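Pyridoxal kinase (Lactobacillus plantarum, PDB 3HYO) is a pyridoxal kinase of the ribokinase clan, which probably transfers a phosphate from ATP to pyridoxal or a related vitamin B6 precursor and is bound here to ADP. Local coordinates at residues 136-141 against 174-179; 185-190 against 203-208. All coordinates share one frame; numbering follows the deposited sequence.

Contact 1: residues 136-141 against 174-179; sequences DVILPN and AHAVIT. With ADP (adenosine-5'-diphosphate), chain B.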
ATOM      1  N   ASP A 136       2.423   0.874  11.907  1.00 17.22           N
ATOM      2  CA  ASP A 136       3.890   0.972  12.009  1.00 17.09           C
ATOM      3  C   ASP A 136       4.505   1.756  10.846  1.00 17.04           C
ATOM      4  O   ASP A 136       5.514   2.477  11.003  1.00 17.17           O
ATOM      5  CB  ASP A 136       4.461  -0.437  12.079  1.00 16.90           C
ATOM      6  CG  ASP A 136       3.980  -1.194  13.301  1.00 19.63           C
ATOM      7  OD1 ASP A 136       3.296  -2.235  13.157  1.00 18.24           O
ATOM      8  OD2 ASP A 136       4.306  -0.749  14.429  1.00 20.16           O
ATOM      9  N   VAL A 137       3.906   1.613   9.670  1.00 15.98           N
ATOM     10  CA  VAL A 137       4.394   2.273   8.451  1.00 15.48           C
ATOM     11  C   VAL A 137       3.206   2.741   7.628  1.00 14.78           C
ATOM     12  O   VAL A 137       2.222   1.992   7.450  1.00 15.95           O
ATOM     13  CB  VAL A 137       5.305   1.307   7.598  1.00 16.15           C
ATOM     14  CG1 VAL A 137       5.655   1.917   6.222  1.00 15.71           C
ATOM     15  CG2 VAL A 137       6.607   0.908   8.336  1.00 14.22           C
ATOM     16  N   ILE A 138       3.256   3.966   7.122  1.00 14.42           N
ATOM     17  CA  ILE A 138       2.280   4.397   6.129  1.00 14.85           C
ATOM     18  C   ILE A 138       2.997   4.774   4.841  1.00 14.90           C
ATOM     19  O   ILE A 138       4.162   5.235   4.886  1.00 15.28           O
ATOM     20  CB  ILE A 138       1.342   5.547   6.609  1.00 15.20           C
ATOM     21  CG1 ILE A 138       2.162   6.844   6.911  1.00 15.43           C
ATOM     22  CG2 ILE A 138       0.476   5.051   7.809  1.00 13.88           C
ATOM     23  CD1 ILE A 138       1.304   8.132   7.051  1.00 16.86           C
ATOM     24  N   LEU A 139       2.346   4.579   3.703  1.00 14.32           N
ATOM     25  CA  LEU A 139       2.995   4.860   2.431  1.00 15.47           C
ATOM     26  C   LEU A 139       2.169   5.785   1.553  1.00 16.04           C
ATOM     27  O   LEU A 139       1.679   5.372   0.502  1.00 16.41           O
ATOM     28  CB  LEU A 139       3.289   3.556   1.684  1.00 14.99           C
ATOM     29  CG  LEU A 139       3.871   2.414   2.518  1.00 14.06           C
ATOM     30  CD1 LEU A 139       3.542   1.068   1.890  1.00 13.31           C
ATOM     31  CD2 LEU A 139       5.374   2.580   2.683  1.00 14.70           C
ATOM     32  N   PRO A 140       2.013   7.038   1.971  1.00 16.50           N
ATOM     33  CA  PRO A 140       1.304   7.979   1.130  1.00 17.13           C
ATOM     34  C   PRO A 140       2.174   8.428  -0.045  1.00 18.49           C
ATOM     35  O   PRO A 140       3.405   8.492   0.088  1.00 17.73           O
ATOM     36  CB  PRO A 140       1.089   9.185   2.061  1.00 16.88           C
ATOM     37  CG  PRO A 140       2.210   9.106   3.011  1.00 16.86           C
ATOM     38  CD  PRO A 140       2.362   7.640   3.281  1.00 16.13           C
ATOM     39  N   ASN A 141       1.531   8.770  -1.150  1.00 19.53           N
ATOM     40  CA  ASN A 141       2.175   9.620  -2.136  1.00 21.86           C
ATOM     41  C   ASN A 141       2.164  11.073  -1.679  1.00 22.06           C
ATOM     42  O   ASN A 141       1.587  11.403  -0.660  1.00 21.66           O
ATOM     43  CB  ASN A 141       1.556   9.465  -3.533  1.00 21.55           C
ATOM     44  CG  ASN A 141       0.116   9.957  -3.634  1.00 23.82           C
ATOM     45  OD1 ASN A 141      -0.304  10.908  -2.969  1.00 28.26           O
ATOM     46  ND2 ASN A 141      -0.651   9.316  -4.514  1.00 26.03           N
ATOM     47  N   ALA A 174       6.916   4.712  14.761  1.00 20.58           N
ATOM     48  CA  ALA A 174       6.316   4.375  13.447  1.00 19.86           C
ATOM     49  C   ALA A 174       6.895   5.295  12.371  1.00 19.38           C
ATOM     50  O   ALA A 174       7.548   6.291  12.699  1.00 18.58           O
ATOM     51  CB  ALA A 174       4.786   4.486  13.500  1.00 19.99           C
ATOM     52  N   HIS A 175       6.673   4.975  11.089  1.00 17.98           N
ATOM     53  CA  HIS A 175       7.334   5.676  10.003  1.00 17.72           C
ATOM     54  C   HIS A 175       6.372   6.113   8.916  1.00 18.16           C
ATOM     55  O   HIS A 175       5.568   5.300   8.446  1.00 18.17           O
ATOM     56  CB  HIS A 175       8.382   4.759   9.361  1.00 18.55           C
ATOM     57  CG  HIS A 175       9.340   4.157  10.335  1.00 19.27           C
ATOM     58  ND1 HIS A 175      10.416   4.853  10.845  1.00 21.13           N
ATOM     59  CD2 HIS A 175       9.400   2.917  10.877  1.00 24.58           C
ATOM     60  CE1 HIS A 175      11.104   4.061  11.652  1.00 23.38           C
ATOM     61  NE2 HIS A 175      10.503   2.886  11.697  1.00 25.09           N
ATOM     62  N   ALA A 176       6.459   7.388   8.527  1.00 17.61           N
ATOM     63  CA  ALA A 176       5.749   7.926   7.376  1.00 17.69           C
ATOM     64  C   ALA A 176       6.740   7.859   6.215  1.00 17.88           C
ATOM     65  O   ALA A 176       7.847   8.393   6.309  1.00 17.78           O
ATOM     66  CB  ALA A 176       5.313   9.367   7.620  1.00 18.44           C
ATOM     67  N   VAL A 177       6.377   7.128   5.169  1.00 16.62           N
ATOM     68  CA  VAL A 177       7.262   7.011   3.997  1.00 16.54           C
ATOM     69  C   VAL A 177       6.507   7.557   2.809  1.00 16.46           C
ATOM     70  O   VAL A 177       5.447   7.018   2.424  1.00 15.91           O
ATOM     71  CB  VAL A 177       7.722   5.533   3.746  1.00 15.78           C
ATOM     72  CG1 VAL A 177       8.640   5.474   2.514  1.00 15.87           C
ATOM     73  CG2 VAL A 177       8.414   4.947   4.982  1.00 15.58           C
ATOM     74  N   ILE A 178       7.029   8.622   2.210  1.00 16.91           N
ATOM     75  CA  ILE A 178       6.394   9.170   1.018  1.00 18.24           C
ATOM     76  C   ILE A 178       6.995   8.465  -0.195  1.00 18.79           C
ATOM     77  O   ILE A 178       8.196   8.382  -0.286  1.00 17.74           O
ATOM     78  CB  ILE A 178       6.517  10.712   0.929  1.00 18.47           C
ATOM     79  CG1 ILE A 178       5.826  11.363   2.133  1.00 19.12           C
ATOM     80  CG2 ILE A 178       5.947  11.221  -0.402  1.00 19.40           C
ATOM     81  CD1 ILE A 178       5.937  12.903   2.150  1.00 20.54           C
ATOM     82  N   THR A 179       6.161   7.948  -1.110  1.00 19.24           N
ATOM     83  CA  THR A 179       6.616   6.872  -2.040  1.00 20.97           C
ATOM     84  C   THR A 179       6.888   7.167  -3.530  1.00 23.23           C
ATOM     85  O   THR A 179       7.404   6.288  -4.264  1.00 24.04           O
ATOM     86  CB  THR A 179       5.608   5.729  -2.071  1.00 20.58           C
ATOM     87  OG1 THR A 179       4.321   6.294  -2.338  1.00 19.54           O
ATOM     88  CG2 THR A 179       5.608   4.951  -0.735  1.00 19.05           C
TER
HETATM   89  PB  ADP B 281       1.133   4.159  -7.181  1.00 38.76           P
HETATM   90  O1B ADP B 281       0.852   5.284  -8.063  1.00 36.78           O
HETATM   91  O2B ADP B 281       0.870   4.413  -5.772  1.00 37.93           O
HETATM   92  O3B ADP B 281       0.591   2.969  -7.795  1.00 37.41           O
HETATM   93  PA  ADP B 281       3.897   4.882  -6.567  1.00 42.30           P
HETATM   94  O1A ADP B 281       3.995   4.973  -5.100  1.00 41.46           O
HETATM   95  O2A ADP B 281       3.855   6.075  -7.408  1.00 39.83           O
HETATM   96  O3A ADP B 281       2.680   3.919  -7.012  1.00 39.09           O
HETATM   97  O5' ADP B 281       4.993   3.893  -7.139  1.00 36.04           O
HETATM   98  C5' ADP B 281       5.446   2.902  -6.305  1.00 33.28           C
HETATM   99  C4' ADP B 281       6.888   2.684  -6.689  1.00 32.10           C
HETATM  100  O4' ADP B 281       6.976   1.972  -7.878  1.00 29.21           O
HETATM  101  C3' ADP B 281       7.688   3.969  -6.903  1.00 31.74           C
HETATM  102  O3' ADP B 281       8.184   4.323  -5.679  1.00 36.78           O
HETATM  103  C2' ADP B 281       8.804   3.435  -7.709  1.00 31.87           C
HETATM  104  O2' ADP B 281       9.539   2.632  -6.818  1.00 33.21           O
HETATM  105  C1' ADP B 281       8.088   2.456  -8.620  1.00 28.83           C
HETATM  106  N9  ADP B 281       7.757   3.085  -9.922  1.00 28.28           N
HETATM  107  C8  ADP B 281       6.602   3.600 -10.265  1.00 27.92           C
HETATM  108  N7  ADP B 281       6.615   4.072 -11.495  1.00 28.48           N
HETATM  109  C5  ADP B 281       7.813   3.887 -11.968  1.00 27.74           C
HETATM  110  C6  ADP B 281       8.488   4.196 -13.247  1.00 27.17           C
HETATM  111  N6  ADP B 281       7.844   4.800 -14.264  1.00 26.18           N
HETATM  112  N1  ADP B 281       9.765   3.844 -13.288  1.00 26.24           N
HETATM  113  C2  ADP B 281      10.402   3.235 -12.296  1.00 27.86           C
HETATM  114  N3  ADP B 281       9.870   2.918 -11.124  1.00 25.85           N
HETATM  115  C4  ADP B 281       8.581   3.220 -10.920  1.00 26.50           C
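Pro140 interrupts the parallel pairing with Val177: its N has no hydrogen to give, so Val177 O gets no N-H from this strand. Pro140 CD lies 3.3 Å from Val177 O, and Leu139 CA directs a C-H at the same oxygen, as Val137 CA does at His175 O. Beyond the proline the pairing resumes, with Thr179 N bonded to Pro140 O at 3.1 Å, a bent bond (140° at the hydrogen). Before it the pairing is regular: His175 N binds Asp136 O, Ile138 N binds His175 O, and Val177 N binds Ile138 O at 2.9 Å and 160°. The two strands, 137-138 and 175-183, are neighbours in the central sheet of the ribokinase fold, joined by a beta-alpha-beta crossover through helices 142-149 and 159-167. On one face Val137 packs on helix 213-225; on the other Ala176 packs on helix 159-167, with CG1 of Ile138 resting 3.8 Å from Ala176 CA. Leu139 and Val177 lie alongside each other, pointing the same way, with Leu139 CD2 against Val177 CB. The side chains of Leu139 and Thr179 cross at about a right angle, Thr179 CG2 3.6 Å from Leu139 CB. Since OG1 of Thr179 sits between the backbone N and the carbonyl carbon (chi1 52°), this methyl is turned anti to the carbonyl carbon and the hydroxyl is left facing the nucleotide. There Thr179 OG1 donates to ADP O1A at 3.1 Å, while the backbone O of Thr179 accepts a short 2.5 Å bond from ADP O3'. Asn141 caps helix 142-149, its OD1 taking the N-H of Glu144 and its ND2 reaching Gly111 O.

Contact 2: residues 185-190 against 203-208; sequences DQIGCA and ARRLPG. With ADP (adenosine-5'-diphosphate), chain B.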
ATOM      1  N   ASP A 185      16.697  12.181 -12.110  1.00 23.86           N
ATOM      2  CA  ASP A 185      16.193  11.078 -12.957  1.00 24.04           C
ATOM      3  C   ASP A 185      15.675   9.892 -12.126  1.00 22.71           C
ATOM      4  O   ASP A 185      15.351   8.836 -12.681  1.00 22.13           O
ATOM      5  CB  ASP A 185      17.239  10.618 -13.981  1.00 24.29           C
ATOM      6  CG  ASP A 185      18.635  10.584 -13.412  1.00 28.58           C
ATOM      7  OD1 ASP A 185      18.816  10.174 -12.257  1.00 30.66           O
ATOM      8  OD2 ASP A 185      19.573  10.997 -14.123  1.00 34.06           O
ATOM      9  N   GLN A 186      15.563  10.088 -10.821  1.00 21.75           N
ATOM     10  CA  GLN A 186      15.153   9.032  -9.935  1.00 21.31           C
ATOM     11  C   GLN A 186      13.724   9.159  -9.434  1.00 20.30           C
ATOM     12  O   GLN A 186      13.196  10.243  -9.349  1.00 19.81           O
ATOM     13  CB  GLN A 186      16.074   8.957  -8.752  1.00 21.92           C
ATOM     14  CG  GLN A 186      17.510   8.665  -9.049  1.00 27.13           C
ATOM     15  CD  GLN A 186      18.026   7.574  -8.220  1.00 31.11           C
ATOM     16  OE1 GLN A 186      18.400   6.605  -8.731  1.00 37.57           O
ATOM     17  NE2 GLN A 186      18.006   7.729  -6.889  1.00 29.71           N
ATOM     18  N   ILE A 187      13.157   8.015  -9.062  1.00 18.87           N
ATOM     19  CA  ILE A 187      11.851   7.987  -8.384  1.00 18.57           C
ATOM     20  C   ILE A 187      12.018   7.068  -7.180  1.00 17.79           C
ATOM     21  O   ILE A 187      12.708   6.044  -7.269  1.00 17.79           O
ATOM     22  CB  ILE A 187      10.680   7.519  -9.329  1.00 17.98           C
ATOM     23  CG1 ILE A 187       9.289   7.706  -8.673  1.00 19.17           C
ATOM     24  CG2 ILE A 187      10.914   6.137  -9.881  1.00 17.34           C
ATOM     25  CD1 ILE A 187       8.128   7.309  -9.622  1.00 21.38           C
ATOM     26  N   GLY A 188      11.433   7.433  -6.045  1.00 17.53           N
ATOM     27  CA  GLY A 188      11.633   6.606  -4.861  1.00 17.61           C
ATOM     28  C   GLY A 188      10.912   7.093  -3.625  1.00 17.11           C
ATOM     29  O   GLY A 188       9.944   7.833  -3.735  1.00 18.66           O
ATOM     30  N   CYS A 189      11.427   6.666  -2.470  1.00 17.71           N
ATOM     31  CA  CYS A 189      10.810   6.821  -1.145  1.00 18.48           C
ATOM     32  C   CYS A 189      11.617   7.782  -0.291  1.00 19.00           C
ATOM     33  O   CYS A 189      12.844   7.748  -0.327  1.00 20.09           O
ATOM     34  CB  CYS A 189      10.808   5.467  -0.441  1.00 17.28           C
ATOM     35  SG  CYS A 189       9.589   4.287  -1.147  1.00 22.89           S
ATOM     36  N   ALA A 190      10.922   8.601   0.500  1.00 18.85           N
ATOM     37  CA  ALA A 190      11.578   9.556   1.409  1.00 19.31           C
ATOM     38  C   ALA A 190      10.983   9.368   2.793  1.00 19.32           C
ATOM     39  O   ALA A 190       9.744   9.264   2.934  1.00 19.09           O
ATOM     40  CB  ALA A 190      11.372  10.999   0.928  1.00 20.02           C
ATOM     41  N   ALA A 203      15.473   4.821  -7.544  1.00 20.46           N
ATOM     42  CA  ALA A 203      16.028   4.052  -8.650  1.00 19.62           C
ATOM     43  C   ALA A 203      15.650   4.833  -9.877  1.00 19.04           C
ATOM     44  O   ALA A 203      14.751   5.681  -9.845  1.00 18.33           O
ATOM     45  CB  ALA A 203      15.419   2.644  -8.700  1.00 20.48           C
ATOM     46  N   ARG A 204      16.343   4.569 -10.971  1.00 17.84           N
ATOM     47  CA  ARG A 204      16.154   5.365 -12.180  1.00 18.28           C
ATOM     48  C   ARG A 204      14.751   5.206 -12.742  1.00 18.28           C
ATOM     49  O   ARG A 204      14.293   4.088 -13.008  1.00 18.79           O
ATOM     50  CB  ARG A 204      17.223   4.993 -13.216  1.00 17.11           C
ATOM     51  CG  ARG A 204      17.366   6.002 -14.340  1.00 18.45           C
ATOM     52  CD  ARG A 204      18.632   5.653 -15.156  1.00 16.63           C
ATOM     53  NE  ARG A 204      19.848   5.885 -14.376  1.00 17.56           N
ATOM     54  CZ  ARG A 204      20.616   6.975 -14.435  1.00 20.52           C
ATOM     55  NH1 ARG A 204      20.335   7.959 -15.279  1.00 21.34           N
ATOM     56  NH2 ARG A 204      21.688   7.069 -13.647  1.00 18.71           N
ATOM     57  N   ARG A 205      14.057   6.322 -12.899  1.00 18.86           N
ATOM     58  CA  ARG A 205      12.675   6.305 -13.391  1.00 20.50           C
ATOM     59  C   ARG A 205      12.614   5.804 -14.837  1.00 20.31           C
ATOM     60  O   ARG A 205      13.413   6.244 -15.680  1.00 20.40           O
ATOM     61  CB  ARG A 205      12.080   7.708 -13.303  1.00 21.55           C
ATOM     62  CG  ARG A 205      10.613   7.753 -13.632  1.00 26.02           C
ATOM     63  CD  ARG A 205      10.015   9.060 -13.238  1.00 34.12           C
ATOM     64  NE  ARG A 205       8.585   9.090 -13.554  1.00 42.87           N
ATOM     65  CZ  ARG A 205       8.052   9.800 -14.549  1.00 48.69           C
ATOM     66  NH1 ARG A 205       8.829  10.542 -15.339  1.00 51.54           N
ATOM     67  NH2 ARG A 205       6.735   9.770 -14.763  1.00 51.39           N
ATOM     68  N   LEU A 206      11.660   4.904 -15.126  1.00 18.89           N
ATOM     69  CA  LEU A 206      11.474   4.353 -16.472  1.00 18.93           C
ATOM     70  C   LEU A 206      10.292   5.017 -17.162  1.00 19.66           C
ATOM     71  O   LEU A 206       9.351   5.471 -16.491  1.00 19.31           O
ATOM     72  CB  LEU A 206      11.299   2.812 -16.405  1.00 17.37           C
ATOM     73  CG  LEU A 206      12.411   2.103 -15.592  1.00 17.00           C
ATOM     74  CD1 LEU A 206      12.200   0.597 -15.582  1.00 16.05           C
ATOM     75  CD2 LEU A 206      13.848   2.426 -16.092  1.00 17.00           C
ATOM     76  N   PRO A 207      10.315   5.078 -18.510  1.00 20.78           N
ATOM     77  CA  PRO A 207       9.257   5.799 -19.213  1.00 21.46           C
ATOM     78  C   PRO A 207       7.904   5.117 -19.071  1.00 22.08           C
ATOM     79  O   PRO A 207       7.827   3.883 -19.030  1.00 21.25           O
ATOM     80  CB  PRO A 207       9.699   5.737 -20.684  1.00 21.69           C
ATOM     81  CG  PRO A 207      10.583   4.508 -20.765  1.00 21.48           C
ATOM     82  CD  PRO A 207      11.301   4.494 -19.448  1.00 20.66           C
ATOM     83  N   GLY A 208       6.852   5.922 -19.003  1.00 22.30           N
ATOM     84  CA  GLY A 208       5.494   5.395 -19.038  1.00 23.13           C
ATOM     85  C   GLY A 208       4.861   5.450 -17.666  1.00 23.68           C
ATOM     86  O   GLY A 208       5.513   5.821 -16.685  1.00 23.51           O
TER
HETATM   87  PB  ADP B 281       1.133   4.159  -7.181  1.00 38.76           P
HETATM   88  O1B ADP B 281       0.852   5.284  -8.063  1.00 36.78           O
HETATM   89  O2B ADP B 281       0.870   4.413  -5.772  1.00 37.93           O
HETATM   90  O3B ADP B 281       0.591   2.969  -7.795  1.00 37.41           O
HETATM   91  PA  ADP B 281       3.897   4.882  -6.567  1.00 42.30           P
HETATM   92  O1A ADP B 281       3.995   4.973  -5.100  1.00 41.46           O
HETATM   93  O2A ADP B 281       3.855   6.075  -7.408  1.00 39.83           O
HETATM   94  O3A ADP B 281       2.680   3.919  -7.012  1.00 39.09           O
HETATM   95  O5' ADP B 281       4.993   3.893  -7.139  1.00 36.04           O
HETATM   96  C5' ADP B 281       5.446   2.902  -6.305  1.00 33.28           C
HETATM   97  C4' ADP B 281       6.888   2.684  -6.689  1.00 32.10           C
HETATM   98  O4' ADP B 281       6.976   1.972  -7.878  1.00 29.21           O
HETATM   99  C3' ADP B 281       7.688   3.969  -6.903  1.00 31.74           C
HETATM  100  O3' ADP B 281       8.184   4.323  -5.679  1.00 36.78           O
HETATM  101  C2' ADP B 281       8.804   3.435  -7.709  1.00 31.87           C
HETATM  102  O2' ADP B 281       9.539   2.632  -6.818  1.00 33.21           O
HETATM  103  C1' ADP B 281       8.088   2.456  -8.620  1.00 28.83           C
HETATM  104  N9  ADP B 281       7.757   3.085  -9.922  1.00 28.28           N
HETATM  105  C8  ADP B 281       6.602   3.600 -10.265  1.00 27.92           C
HETATM  106  N7  ADP B 281       6.615   4.072 -11.495  1.00 28.48           N
HETATM  107  C5  ADP B 281       7.813   3.887 -11.968  1.00 27.74           C
HETATM  108  C6  ADP B 281       8.488   4.196 -13.247  1.00 27.17           C
HETATM  109  N6  ADP B 281       7.844   4.800 -14.264  1.00 26.18           N
HETATM  110  N1  ADP B 281       9.765   3.844 -13.288  1.00 26.24           N
HETATM  111  C2  ADP B 281      10.402   3.235 -12.296  1.00 27.86           C
HETATM  112  N3  ADP B 281       9.870   2.918 -11.124  1.00 25.85           N
HETATM  113  C4  ADP B 281       8.581   3.220 -10.920  1.00 26.50           C
HETATM  114  O   HOH W   1      15.011   8.437 -15.423  1.00 21.58           O
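The beta hairpin of strands 186-192 and 198-204 opens here into the adenine pocket, at the edge of the sheet. Ile187 and Ala203 form an antiparallel hydrogen-bonded pair, Ile187 N to Ala203 O at 2.9 Å and the reverse bond at 3.0 Å from Ala203 N to Ile187 O. Past the strand end, Arg205 N donates to Asp185 O in the carbonyl plane, and a water bridges that oxygen to Arg205 O. Leu206 then reads the base with its backbone: its N donates to ADP N1 and its O accepts from ADP N6. Ile187 covers one adenine face, with CG2 3.6 Å from ADP N3 and CD1 near ADP N7; Arg205 CB and CG lie against that same CG2. Gln186, bent at chi2 (-130°), folds its amide along the Ala203 backbone, OE1 3.5 Å from Ala203 CA. An alanine here loses the amide, which would probably leave the Ala203 backbone without the group now lying along it. At the surface the Asp185 carboxylate is tilted 43° from the Arg204 guanidinium; Asp185 OD1 lies over one face of that group, offset toward the rim, while Asp185 OD2 makes a salt bridge of 3.3 Å to Arg204 NH1.

How the contacts relate
Contacts 1 and 2 lie about 17 Å apart between centres but belong to one sheet, where strands 175-183 and 186-192 run side by side. Ile178 O and Ala190 N, 2.8 Å apart, make a probable hydrogen bond between them, and Val177 CG1 packs on Cys189 CB at 3.7 Å. The two share the ADP lengthwise: contact 1 holds the ribose and alpha-phosphate, contact 2 the adenine. Gly214, Thr213 and Asn239 add further bonds to the nucleotide. A bound magnesium ion lies about 4 Å from the Thr179 side chain and about 10 Å from that of Ile187.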